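Local coordinates for UDP-galactopyranose mutase (PDB 3HDQ), which interconverts UDP-galactopyranose and UDP-galactofuranose with the help of a bound FAD cofactor, at the interface of chains A and B. Residues are numbered along the deposited sequence; one frame, centred on the assembly and turned at random. Chains: chain A/B, UDP-galactopyranose mutase.

The interface of chains A and B. Residues chain A 30, 238, 246, 249-250; chain B 30, 56, 246, 250-251.
A:Phe249 reaches over to B:Phe30 and B:Pro251 in an apolar patch between two copies of this flavin-dependent mutase, whose FAD-binding part has a Rossmann-like fold. The patch belongs to a two-fold symmetric interface; the coordinates alone do not show that this pair is the working dimer.

The aromatic contact is edge-to-face. A:Phe249 turns its CE2-CZ rim toward a face of B:Phe30, off-centre near the CE1 corner, with the planes at 86°. CZ of A:Phe249 lies 3.6 Å from CE1 of B:Phe30. The opposite face of B:Phe30 is backed by CB of B:Leu56 from its own chain, so the ring is held between the two. With CG wedged between its backbone N and carbonyl carbon (chi1 60°), A:Phe249 lies with one face over the A:Ile246 carbonyl oxygen.

On the face of A:Phe249 opposite that oxygen, B:Pro251 leans over the CD2 edge, its CD 3.5 Å from CD2 of A:Phe249. Replacing A:Phe249 by alanine would probably open a gap beside B:Pro251 and leave B:Phe30 without its perpendicular partner, freer to shift.

Aliphatic side chains make further contacts, with one another and with ring edges. A:Ile250 and B:Ile250 both have CG1 beside the backbone N and then run extended (chi2 near 180°), which lays the two CG1-CD1 arms alongside each other, touching by their flanks as well as CD1 to CD1 at 3.8 Å. A:Ile246 puts CD1 3.9 Å from CZ of B:Phe30. Elsewhere in the patch, the extended A:Met238 crosses B:Leu56 at about a right angle, CE touching CD1 at 3.7 Å. A:Phe30 makes a looser approach, with CZ 4.1 Å from CG2 of B:Ile246.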
loop_
_atom_site.group_PDB
_atom_site.type_symbol
_atom_site.label_atom_id
_atom_site.label_comp_id
_atom_site.label_asym_id
_atom_site.label_seq_id
_atom_site.Cartn_x
_atom_site.Cartn_y
_atom_site.Cartn_z
ATOM N N PHE A 30 10.028 15.975 18.167
ATOM C CA PHE A 30 10.315 14.533 18.163
ATOM C C PHE A 30 11.650 14.193 18.816
ATOM O O PHE A 30 12.620 14.941 18.706
ATOM C CB PHE A 30 10.292 13.977 16.738
ATOM C CG PHE A 30 8.964 14.131 16.052
ATOM C CD1 PHE A 30 8.711 15.229 15.239
ATOM C CD2 PHE A 30 7.962 13.184 16.234
ATOM C CE1 PHE A 30 7.480 15.375 14.606
ATOM C CE2 PHE A 30 6.725 13.322 15.609
ATOM C CZ PHE A 30 6.480 14.420 14.796
ATOM N N MET A 238 6.028 9.883 7.347
ATOM C CA MET A 238 5.946 10.950 6.360
ATOM C C MET A 238 6.540 10.505 5.019
ATOM O O MET A 238 7.741 10.235 4.910
ATOM C CB MET A 238 6.685 12.175 6.885
ATOM C CG MET A 238 6.269 13.472 6.272
ATOM S SD MET A 238 6.960 14.867 7.182
ATOM C CE MET A 238 6.054 16.160 6.355
ATOM N N ILE A 246 12.142 19.441 5.243
ATOM C CA ILE A 246 11.436 19.418 6.522
ATOM C C ILE A 246 12.305 19.827 7.716
ATOM O O ILE A 246 11.806 20.365 8.707
ATOM C CB ILE A 246 10.820 18.012 6.746
ATOM C CG1 ILE A 246 9.307 18.121 6.818
ATOM C CG2 ILE A 246 11.440 17.269 7.932
ATOM C CD1 ILE A 246 8.743 18.737 5.574
ATOM N N PHE A 249 12.275 23.322 9.908
ATOM C CA PHE A 249 11.164 23.765 10.744
ATOM C C PHE A 249 10.533 22.714 11.657
ATOM O O PHE A 249 9.879 23.061 12.632
ATOM C CB PHE A 249 10.095 24.488 9.912
ATOM C CG PHE A 249 9.491 23.650 8.821
ATOM C CD1 PHE A 249 9.938 23.761 7.513
ATOM C CD2 PHE A 249 8.454 22.769 9.098
ATOM C CE1 PHE A 249 9.370 22.998 6.499
ATOM C CE2 PHE A 249 7.884 22.006 8.096
ATOM C CZ PHE A 249 8.343 22.121 6.794
ATOM N N ILE A 250 10.713 21.436 11.365
ATOM C CA ILE A 250 10.174 20.440 12.278
ATOM C C ILE A 250 11.195 20.133 13.358
ATOM O O ILE A 250 12.282 19.654 13.063
ATOM C CB ILE A 250 9.759 19.138 11.571
ATOM C CG1 ILE A 250 8.600 19.379 10.609
ATOM C CG2 ILE A 250 9.341 18.099 12.598
ATOM C CD1 ILE A 250 8.080 18.100 9.982
ATOM N N PHE B 30 4.364 25.361 5.297
ATOM C CA PHE B 30 3.311 24.892 4.399
ATOM C C PHE B 30 2.227 25.952 4.211
ATOM O O PHE B 30 1.851 26.640 5.156
ATOM C CB PHE B 30 2.654 23.615 4.953
ATOM C CG PHE B 30 3.554 22.408 4.962
ATOM C CD1 PHE B 30 4.158 21.990 6.132
ATOM C CD2 PHE B 30 3.787 21.690 3.798
ATOM C CE1 PHE B 30 4.983 20.887 6.150
ATOM C CE2 PHE B 30 4.615 20.581 3.803
ATOM C CZ PHE B 30 5.216 20.179 4.984
ATOM N N LEU B 56 0.609 20.007 3.275
ATOM C CA LEU B 56 0.853 18.845 4.125
ATOM C C LEU B 56 -0.475 18.165 4.382
ATOM O O LEU B 56 -1.394 18.784 4.928
ATOM C CB LEU B 56 1.464 19.240 5.468
ATOM C CG LEU B 56 1.548 18.111 6.505
ATOM C CD1 LEU B 56 2.466 16.971 6.031
ATOM C CD2 LEU B 56 2.016 18.618 7.865
ATOM N N ILE B 246 0.691 17.479 15.665
ATOM C CA ILE B 246 1.724 18.252 14.972
ATOM C C ILE B 246 1.348 19.706 14.729
ATOM O O ILE B 246 2.144 20.489 14.212
ATOM C CB ILE B 246 2.144 17.590 13.635
ATOM C CG1 ILE B 246 0.921 17.234 12.796
ATOM C CG2 ILE B 246 2.963 16.348 13.903
ATOM C CD1 ILE B 246 0.414 18.345 11.922
ATOM N N ILE B 250 4.219 22.762 13.438
ATOM C CA ILE B 250 4.454 22.856 12.005
ATOM C C ILE B 250 3.782 24.122 11.468
ATOM O O ILE B 250 2.612 24.370 11.750
ATOM C CB ILE B 250 3.968 21.598 11.260
ATOM C CG1 ILE B 250 4.818 20.387 11.665
ATOM C CG2 ILE B 250 4.016 21.825 9.762
ATOM C CD1 ILE B 250 4.546 19.127 10.860
ATOM N N PRO B 251 4.534 24.947 10.723
ATOM C CA PRO B 251 4.011 26.218 10.214
ATOM C C PRO B 251 3.048 25.997 9.076
ATOM O O PRO B 251 3.399 25.297 8.132
ATOM C CB PRO B 251 5.262 26.936 9.671
ATOM C CG PRO B 251 6.431 26.191 10.236
ATOM C CD PRO B 251 5.960 24.773 10.406
#